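Local coordinates for 70 kDa protein (Xanthomonas sp., PDB 4B2N) that is a dihaem c-type cytochrome that acts as a rubber oxygenase, working processively on latex as a dioxygenase, at residues L61-Y66 with K414-V419; L113-H118 with P153-D158; L238-S243 with Y597-N602. All blocks are in the same frame, centred on the assembly; numbering follows the deposited sequence.

Contact 1 of 3, residues L61-Y66 with K414-V419; sequences LQFNAY and KGVAAV
Ala418 O is gripped by two successive amides of the facing loop, Asn64 N and Ala65 N. The Asn64 N bond, 2.9 Å to Ala418 O, runs nearly along the C=O axis. Ala65 N reaches the same Ala418 O at 2.8 Å from above the carbonyl plane, 42° out of it. Ala65 CB also lies 3.4 Å from Ala418 O, and Ala418 CB returns toward the other loop to meet the Phe63 ring at CD1, 3.6 Å away. Farther round that ring, Val416 O lies at the edge near CE1, and Leu61 CG lies over one face, displaced from the ring centre. Leu61 CD1 in turn touches Val419 CG2 at 3.7 Å, the two side chains passing alongside and pointing opposite ways. Two loops meet here: residues 61-66 precede helix 88-104, and the segment 414-419 leads into strand 420-422, close to the second haem site, with the Val419 side chain about 4 Å from that of Cys393, which is covalently attached to that haem. In Asn64, chi1 of 70° sets CG and chi2 of 15° then turns OD1 toward Val419 CA, 3.3 Å away, and Val420 N, from which it accepts. Farther out, Ala65 O is bonded to Thr298 OG1, while backbone bonds tie Ala417 to Phe296 and Val419 to Ala503.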
loop_
_atom_site.group_PDB
_atom_site.type_symbol
_atom_site.label_atom_id
_atom_site.label_comp_id
_atom_site.label_asym_id
_atom_site.label_seq_id
_atom_site.Cartn_x
_atom_site.Cartn_y
_atom_site.Cartn_z
ATOM N N LEU A 61 -17.336 -17.076 -11.086
ATOM C CA LEU A 61 -16.014 -16.453 -10.880
ATOM C C LEU A 61 -14.885 -17.220 -11.565
ATOM O O LEU A 61 -14.649 -18.396 -11.272
ATOM C CB LEU A 61 -15.748 -16.345 -9.379
ATOM C CG LEU A 61 -14.326 -15.933 -8.932
ATOM C CD1 LEU A 61 -13.936 -14.534 -9.460
ATOM C CD2 LEU A 61 -14.223 -15.946 -7.432
ATOM N N GLN A 62 -14.175 -16.560 -12.464
ATOM C CA GLN A 62 -12.998 -17.167 -13.127
ATOM C C GLN A 62 -11.752 -16.413 -12.662
ATOM O O GLN A 62 -11.568 -15.273 -13.066
ATOM C CB GLN A 62 -13.122 -17.036 -14.630
ATOM C CG GLN A 62 -14.419 -17.681 -15.098
ATOM C CD GLN A 62 -14.351 -19.191 -14.907
ATOM O OE1 GLN A 62 -13.374 -19.799 -15.270
ATOM N NE2 GLN A 62 -15.387 -19.791 -14.336
ATOM N N PHE A 63 -10.906 -17.047 -11.859
ATOM C CA PHE A 63 -9.667 -16.380 -11.407
ATOM C C PHE A 63 -8.712 -16.143 -12.552
ATOM O O PHE A 63 -8.589 -16.958 -13.458
ATOM C CB PHE A 63 -8.934 -17.200 -10.332
ATOM C CG PHE A 63 -9.755 -17.474 -9.105
ATOM C CD1 PHE A 63 -10.128 -16.418 -8.232
ATOM C CD2 PHE A 63 -10.199 -18.804 -8.807
ATOM C CE1 PHE A 63 -10.877 -16.680 -7.066
ATOM C CE2 PHE A 63 -10.995 -19.055 -7.668
ATOM C CZ PHE A 63 -11.320 -17.992 -6.776
ATOM N N ASN A 64 -7.924 -15.091 -12.470
ATOM C CA ASN A 64 -6.922 -14.897 -13.513
ATOM C C ASN A 64 -5.602 -14.436 -12.998
ATOM O O ASN A 64 -4.672 -14.281 -13.790
ATOM C CB ASN A 64 -7.436 -14.002 -14.638
ATOM C CG ASN A 64 -7.584 -12.565 -14.201
ATOM O OD1 ASN A 64 -7.069 -12.163 -13.185
ATOM N ND2 ASN A 64 -8.304 -11.787 -14.984
ATOM N N ALA A 65 -5.471 -14.265 -11.678
ATOM C CA ALA A 65 -4.184 -13.802 -11.150
ATOM C C ALA A 65 -3.634 -14.899 -10.254
ATOM O O ALA A 65 -4.052 -15.028 -9.075
ATOM C CB ALA A 65 -4.361 -12.507 -10.375
ATOM N N TYR A 66 -2.704 -15.680 -10.820
ATOM C CA TYR A 66 -2.293 -16.870 -10.150
ATOM C C TYR A 66 -1.192 -16.596 -9.185
ATOM O O TYR A 66 -0.328 -15.758 -9.455
ATOM C CB TYR A 66 -1.884 -17.975 -11.103
ATOM C CG TYR A 66 -3.000 -18.424 -12.023
ATOM C CD1 TYR A 66 -4.234 -18.834 -11.521
ATOM C CD2 TYR A 66 -2.836 -18.424 -13.396
ATOM C CE1 TYR A 66 -5.278 -19.245 -12.382
ATOM C CE2 TYR A 66 -3.885 -18.822 -14.253
ATOM C CZ TYR A 66 -5.086 -19.262 -13.726
ATOM O OH TYR A 66 -6.146 -19.658 -14.548
ATOM N N LYS A 414 -13.033 -19.368 -0.559
ATOM C CA LYS A 414 -13.953 -18.354 -0.129
ATOM C C LYS A 414 -13.153 -17.093 0.155
ATOM O O LYS A 414 -12.140 -17.149 0.877
ATOM C CB LYS A 414 -14.578 -18.802 1.170
ATOM C CG LYS A 414 -15.613 -17.858 1.758
ATOM C CD LYS A 414 -16.363 -18.565 2.886
ATOM C CE LYS A 414 -15.360 -19.124 3.883
ATOM N NZ LYS A 414 -15.923 -18.779 5.201
ATOM N N GLY A 415 -13.612 -15.970 -0.374
ATOM C CA GLY A 415 -12.954 -14.681 -0.106
ATOM C C GLY A 415 -11.624 -14.370 -0.816
ATOM O O GLY A 415 -11.148 -13.247 -0.745
ATOM N N VAL A 416 -11.062 -15.333 -1.543
ATOM C CA VAL A 416 -9.806 -15.063 -2.318
ATOM C C VAL A 416 -10.042 -13.997 -3.400
ATOM O O VAL A 416 -11.026 -14.070 -4.144
ATOM C CB VAL A 416 -9.167 -16.341 -2.942
ATOM C CG1 VAL A 416 -8.010 -15.999 -3.880
ATOM C CG2 VAL A 416 -8.672 -17.273 -1.848
ATOM N N ALA A 417 -9.163 -12.988 -3.421
ATOM C CA ALA A 417 -9.167 -12.010 -4.500
ATOM C C ALA A 417 -8.026 -12.394 -5.476
ATOM O O ALA A 417 -6.829 -12.187 -5.177
ATOM C CB ALA A 417 -8.979 -10.589 -3.928
ATOM N N ALA A 418 -8.355 -12.982 -6.630
ATOM C CA ALA A 418 -7.349 -13.272 -7.637
ATOM C C ALA A 418 -7.795 -12.898 -9.036
ATOM O O ALA A 418 -7.573 -13.678 -9.988
ATOM C CB ALA A 418 -6.955 -14.746 -7.583
ATOM N N VAL A 419 -8.427 -11.737 -9.186
ATOM C CA VAL A 419 -8.786 -11.271 -10.492
ATOM C C VAL A 419 -8.193 -9.893 -10.692
ATOM O O VAL A 419 -8.521 -9.011 -9.942
ATOM C CB VAL A 419 -10.333 -11.185 -10.613
ATOM C CG1 VAL A 419 -10.783 -10.538 -11.931
ATOM C CG2 VAL A 419 -10.981 -12.573 -10.453
#

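Contact 2 of 3, residues L113-H118 with P153-D158; sequences LATSYH and PLPGED
Thr115 OG1 and Pro153 O are joined by one water, which lies 2.9 Å from Thr115 OG1 and donates to Pro153 O at 3.1 Å. The bridge links the first turn of the short helix 114-118, for which Leu113 is the N-cap residue, to a proline-rich loop containing a type II beta turn from Leu154 to Glu157. Gly156 occupies the positive-phi position of that turn, and Glu157 N closes it on Leu154 O. The same glutamate reaches back with its side chain: Leu154 N donates to Glu157 OE1, meeting the carboxylate from above its plane, while OE2 is held by Ser166. Across the contact, Ala114 CB rests against both CG and CD of Pro153, each at 3.7 Å. The His118 side chain crosses that of Pro155 at about a right angle. Pro155 CD sits over one face of the imidazole in a CH-pi contact, 3.5 Å from the ring centroid, though it is modelled nearer to His118 CD2 than carbons normally allow, so its exact closeness is doubtful. Tyr152 OH, just before the loop, bonds His118 ND1 and helps fix the ring's rotation. Beyond ND1, the CE1 corner of His118 meets Leu154 CD2 at 3.7 Å.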
loop_
_atom_site.group_PDB
_atom_site.type_symbol
_atom_site.label_atom_id
_atom_site.label_comp_id
_atom_site.label_asym_id
_atom_site.label_seq_id
_atom_site.Cartn_x
_atom_site.Cartn_y
_atom_site.Cartn_z
ATOM N N LEU A 113 17.582 13.966 12.752
ATOM C CA LEU A 113 18.077 13.685 14.073
ATOM C C LEU A 113 16.913 13.760 15.039
ATOM O O LEU A 113 15.936 14.547 14.848
ATOM C CB LEU A 113 19.110 14.784 14.477
ATOM C CG LEU A 113 20.302 14.896 13.529
ATOM C CD1 LEU A 113 20.972 16.237 13.869
ATOM C CD2 LEU A 113 21.322 13.781 13.728
ATOM N N ALA A 114 16.982 12.946 16.079
ATOM C CA ALA A 114 15.960 13.075 17.103
ATOM C C ALA A 114 15.783 14.532 17.647
ATOM O O ALA A 114 14.635 15.030 17.825
ATOM C CB ALA A 114 16.244 12.074 18.194
ATOM N N THR A 115 16.880 15.250 17.828
ATOM C CA THR A 115 16.735 16.646 18.302
ATOM C C THR A 115 16.081 17.568 17.286
ATOM O O THR A 115 15.277 18.475 17.644
ATOM C CB THR A 115 18.082 17.206 18.831
ATOM O OG1 THR A 115 18.323 16.538 20.078
ATOM C CG2 THR A 115 18.008 18.740 19.092
ATOM N N SER A 116 16.319 17.313 16.009
ATOM C CA SER A 116 15.648 18.080 15.012
ATOM C C SER A 116 14.139 17.820 15.017
ATOM O O SER A 116 13.334 18.767 14.797
ATOM C CB SER A 116 16.139 17.683 13.634
ATOM O OG SER A 116 17.501 18.054 13.428
ATOM N N TYR A 117 13.765 16.549 15.205
ATOM C CA TYR A 117 12.368 16.224 15.310
ATOM C C TYR A 117 11.737 16.888 16.566
ATOM O O TYR A 117 10.688 17.492 16.495
ATOM C CB TYR A 117 12.111 14.689 15.338
ATOM C CG TYR A 117 10.722 14.413 15.799
ATOM C CD1 TYR A 117 9.648 14.396 14.879
ATOM C CD2 TYR A 117 10.441 14.182 17.135
ATOM C CE1 TYR A 117 8.353 14.183 15.305
ATOM C CE2 TYR A 117 9.149 13.943 17.586
ATOM C CZ TYR A 117 8.108 13.933 16.632
ATOM O OH TYR A 117 6.839 13.680 17.000
ATOM N N HIS A 118 12.454 16.862 17.661
ATOM C CA HIS A 118 12.024 17.480 18.887
ATOM C C HIS A 118 11.702 18.946 18.691
ATOM O O HIS A 118 10.821 19.486 19.403
ATOM C CB HIS A 118 13.121 17.337 19.938
ATOM C CG HIS A 118 12.654 17.582 21.341
ATOM N ND1 HIS A 118 11.618 16.879 21.914
ATOM C CD2 HIS A 118 13.081 18.513 22.282
ATOM C CE1 HIS A 118 11.437 17.316 23.180
ATOM N NE2 HIS A 118 12.345 18.308 23.413
ATOM N N PRO A 153 14.586 9.916 21.842
ATOM C CA PRO A 153 15.239 10.561 22.999
ATOM C C PRO A 153 15.074 12.090 22.957
ATOM O O PRO A 153 15.262 12.724 21.898
ATOM C CB PRO A 153 16.733 10.200 22.782
ATOM C CG PRO A 153 16.856 10.159 21.271
ATOM C CD PRO A 153 15.575 9.485 20.822
ATOM N N LEU A 154 14.699 12.655 24.100
ATOM C CA LEU A 154 14.724 14.108 24.312
ATOM C C LEU A 154 16.185 14.538 24.294
ATOM O O LEU A 154 17.064 13.703 24.576
ATOM C CB LEU A 154 14.071 14.424 25.657
ATOM C CG LEU A 154 12.640 13.878 25.898
ATOM C CD1 LEU A 154 12.051 14.666 27.062
ATOM C CD2 LEU A 154 11.698 13.949 24.699
ATOM N N PRO A 155 16.437 15.847 24.029
ATOM C CA PRO A 155 17.778 16.375 24.022
ATOM C C PRO A 155 18.506 15.960 25.281
ATOM O O PRO A 155 17.942 16.040 26.379
ATOM C CB PRO A 155 17.540 17.899 23.991
ATOM C CG PRO A 155 16.332 18.016 23.097
ATOM C CD PRO A 155 15.451 16.875 23.601
ATOM N N GLY A 156 19.725 15.456 25.121
ATOM C CA GLY A 156 20.513 15.091 26.272
ATOM C C GLY A 156 20.405 13.636 26.653
ATOM O O GLY A 156 21.323 13.081 27.326
ATOM N N GLU A 157 19.349 12.969 26.201
ATOM C CA GLU A 157 19.151 11.570 26.639
ATOM C C GLU A 157 19.918 10.688 25.672
ATOM O O GLU A 157 19.858 10.881 24.459
ATOM C CB GLU A 157 17.640 11.157 26.485
ATOM C CG GLU A 157 16.701 11.826 27.503
ATOM C CD GLU A 157 15.247 11.336 27.425
ATOM O OE1 GLU A 157 14.779 10.871 26.363
ATOM O OE2 GLU A 157 14.533 11.437 28.453
ATOM N N ASP A 158 20.536 9.652 26.193
ATOM C CA ASP A 158 21.122 8.655 25.339
ATOM C C ASP A 158 20.068 7.548 25.198
ATOM O O ASP A 158 19.718 6.876 26.183
ATOM C CB ASP A 158 22.390 8.125 25.986
ATOM C CG ASP A 158 22.985 6.910 25.259
ATOM O OD1 ASP A 158 22.333 6.265 24.426
ATOM O OD2 ASP A 158 24.111 6.520 25.587
HETATM O O HOH W 1 18.042 13.858 21.149
#

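Contact 3 of 3, residues L238-S243 with Y597-N602; sequences LPLPWS and YSMWDN
Tyr597 CB lies over the five-membered ring of Trp242, 4.1 Å from its centroid, in a CH-pi contact. From there chi1 of -169° sets CG anti to the backbone N; the ring's own rotation (chi2 73°) then puts CD2 over the centre of the indole face, 3.6 Å from Trp242 CD2. CE2 continues over the six-membered ring, 4.1 Å from Trp242 CE3. The pair is a T-shaped (edge-to-face) stack, with the tyrosine edge toward the tryptophan face and the planes at 64°; beyond it, the Tyr597 hydroxyl bonds Gln613 O. Trp242 NE1 is taken by Asp594 O. Met599, bent at chi2 and chi3, brings CE to 3.9 Å from Trp242 CE3. The Trp600 indole lies against the backbone of residues 239-241: CZ3 is 3.4 Å from Leu240 N, Leu240 O sits over one face toward the rim, and Pro239 CB lies at the edge in plane. Its CZ2 meets Pro241 CB at 3.8 Å, while NE1 is bonded to Asp250 O. Pro241 itself touches a haem c, so Trp600 packs against a residue of the haem pocket. At the start of helix 599-607, Ser598 OG accepts from Asp601 N as an N-cap. Around this buried join, helix 218-226 packs on Leu240, Trp242 and Met599, helix 253-261 meets Trp600, and helix 312-319 touches both Pro241 and Trp600.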
loop_
_atom_site.group_PDB
_atom_site.type_symbol
_atom_site.label_atom_id
_atom_site.label_comp_id
_atom_site.label_asym_id
_atom_site.label_seq_id
_atom_site.Cartn_x
_atom_site.Cartn_y
_atom_site.Cartn_z
ATOM N N LEU A 238 17.421 12.649 0.234
ATOM C CA LEU A 238 17.065 11.272 0.673
ATOM C C LEU A 238 16.052 10.662 -0.238
ATOM O O LEU A 238 15.198 11.379 -0.729
ATOM C CB LEU A 238 16.475 11.334 2.042
ATOM C CG LEU A 238 17.497 11.886 3.060
ATOM C CD1 LEU A 238 16.882 11.997 4.463
ATOM C CD2 LEU A 238 18.802 11.117 3.105
ATOM N N PRO A 239 16.140 9.353 -0.493
ATOM C CA PRO A 239 15.103 8.715 -1.312
ATOM C C PRO A 239 13.838 8.523 -0.381
ATOM O O PRO A 239 13.792 7.615 0.419
ATOM C CB PRO A 239 15.720 7.404 -1.739
ATOM C CG PRO A 239 16.823 7.143 -0.715
ATOM C CD PRO A 239 17.304 8.476 -0.206
ATOM N N LEU A 240 12.867 9.418 -0.437
ATOM C CA LEU A 240 11.696 9.249 0.436
ATOM C C LEU A 240 10.512 9.703 -0.387
ATOM O O LEU A 240 10.681 10.426 -1.353
ATOM C CB LEU A 240 11.841 9.977 1.774
ATOM C CG LEU A 240 11.588 11.475 1.770
ATOM C CD1 LEU A 240 12.018 12.244 2.984
ATOM C CD2 LEU A 240 12.406 11.916 0.633
ATOM N N PRO A 241 9.320 9.209 -0.061
ATOM C CA PRO A 241 8.182 9.455 -0.940
ATOM C C PRO A 241 7.626 10.862 -0.760
ATOM O O PRO A 241 7.952 11.527 0.227
ATOM C CB PRO A 241 7.142 8.405 -0.530
ATOM C CG PRO A 241 7.632 7.772 0.701
ATOM C CD PRO A 241 8.998 8.342 1.091
ATOM N N TRP A 242 6.845 11.324 -1.756
ATOM C CA TRP A 242 6.214 12.666 -1.678
ATOM C C TRP A 242 4.754 12.456 -1.888
ATOM O O TRP A 242 4.327 11.303 -2.112
ATOM C CB TRP A 242 6.846 13.523 -2.773
ATOM C CG TRP A 242 6.564 15.009 -2.659
ATOM C CD1 TRP A 242 5.573 15.709 -3.335
ATOM C CD2 TRP A 242 7.313 16.022 -1.872
ATOM N NE1 TRP A 242 5.632 17.052 -3.007
ATOM C CE2 TRP A 242 6.655 17.304 -2.127
ATOM C CE3 TRP A 242 8.409 15.986 -1.017
ATOM C CZ2 TRP A 242 7.123 18.508 -1.574
ATOM C CZ3 TRP A 242 8.881 17.196 -0.441
ATOM C CH2 TRP A 242 8.247 18.417 -0.714
ATOM N N SER A 243 3.939 13.515 -1.819
ATOM C CA SER A 243 2.565 13.307 -2.167
ATOM C C SER A 243 2.035 14.624 -2.687
ATOM O O SER A 243 2.631 15.703 -2.438
ATOM C CB SER A 243 1.758 12.853 -0.945
ATOM O OG SER A 243 1.815 13.820 0.083
ATOM N N TYR A 597 6.161 18.394 -7.300
ATOM C CA TYR A 597 7.464 17.861 -6.920
ATOM C C TYR A 597 7.544 16.330 -6.837
ATOM O O TYR A 597 6.650 15.683 -6.294
ATOM C CB TYR A 597 7.919 18.446 -5.607
ATOM C CG TYR A 597 9.364 18.154 -5.278
ATOM C CD1 TYR A 597 10.412 18.809 -5.974
ATOM C CD2 TYR A 597 9.701 17.219 -4.271
ATOM C CE1 TYR A 597 11.720 18.561 -5.703
ATOM C CE2 TYR A 597 11.023 16.953 -3.999
ATOM C CZ TYR A 597 12.040 17.628 -4.714
ATOM O OH TYR A 597 13.332 17.384 -4.385
ATOM N N SER A 598 8.675 15.776 -7.305
ATOM C CA SER A 598 8.942 14.347 -7.177
ATOM C C SER A 598 10.278 14.228 -6.515
ATOM O O SER A 598 11.317 14.525 -7.141
ATOM C CB SER A 598 9.064 13.712 -8.521
ATOM O OG SER A 598 9.524 12.364 -8.384
ATOM N N MET A 599 10.276 13.771 -5.266
ATOM C CA MET A 599 11.546 13.513 -4.575
ATOM C C MET A 599 12.336 12.439 -5.346
ATOM O O MET A 599 13.523 12.540 -5.494
ATOM C CB MET A 599 11.241 13.102 -3.163
ATOM C CG MET A 599 12.459 12.870 -2.350
ATOM S SD MET A 599 13.158 14.396 -1.766
ATOM C CE MET A 599 12.016 14.710 -0.468
ATOM N N TRP A 600 11.665 11.363 -5.788
ATOM C CA TRP A 600 12.382 10.283 -6.487
ATOM C C TRP A 600 13.128 10.789 -7.708
ATOM O O TRP A 600 14.332 10.472 -7.846
ATOM C CB TRP A 600 11.468 9.156 -6.967
ATOM C CG TRP A 600 10.567 8.524 -5.909
ATOM C CD1 TRP A 600 9.191 8.352 -6.011
ATOM C CD2 TRP A 600 10.952 7.888 -4.649
ATOM N NE1 TRP A 600 8.695 7.716 -4.896
ATOM C CE2 TRP A 600 9.720 7.388 -4.043
ATOM C CE3 TRP A 600 12.147 7.705 -3.965
ATOM C CZ2 TRP A 600 9.709 6.774 -2.800
ATOM C CZ3 TRP A 600 12.126 6.999 -2.752
ATOM C CH2 TRP A 600 10.946 6.584 -2.158
ATOM N N ASP A 601 12.435 11.587 -8.558
ATOM C CA ASP A 601 13.084 12.210 -9.730
ATOM C C ASP A 601 14.346 12.986 -9.394
ATOM O O ASP A 601 15.345 12.876 -10.103
ATOM C CB ASP A 601 12.150 13.114 -10.501
ATOM C CG ASP A 601 11.024 12.334 -11.162
ATOM O OD1 ASP A 601 11.091 11.096 -11.280
ATOM O OD2 ASP A 601 10.071 12.984 -11.582
ATOM N N ASN A 602 14.304 13.777 -8.337
ATOM C CA ASN A 602 15.436 14.618 -8.006
ATOM C C ASN A 602 16.517 13.841 -7.342
ATOM O O ASN A 602 17.697 14.131 -7.547
ATOM C CB ASN A 602 14.989 15.862 -7.197
ATOM C CG ASN A 602 14.097 16.754 -8.069
ATOM O OD1 ASN A 602 12.861 16.684 -8.041
ATOM N ND2 ASN A 602 14.731 17.484 -8.948
#

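In the fold
Contacts 1 and 3 are mainly buried, whereas contact 2 is only partly buried and lies farthest from the centre of the chain, away from the annotated sites. Contacts 1 and 3 cross along the sequence and lie on opposite sides of the chain's centre, one near the second haem and the other at the pocket of the first. Contact 2 closes before contact 3 opens, and their nearest atoms are about 9 Å apart. No helix or strand is shared. Direct backbone bonding marks contact 1, a water bridge with proline packing contact 2, and aromatic and apolar packing without a direct hydrogen bond contact 3.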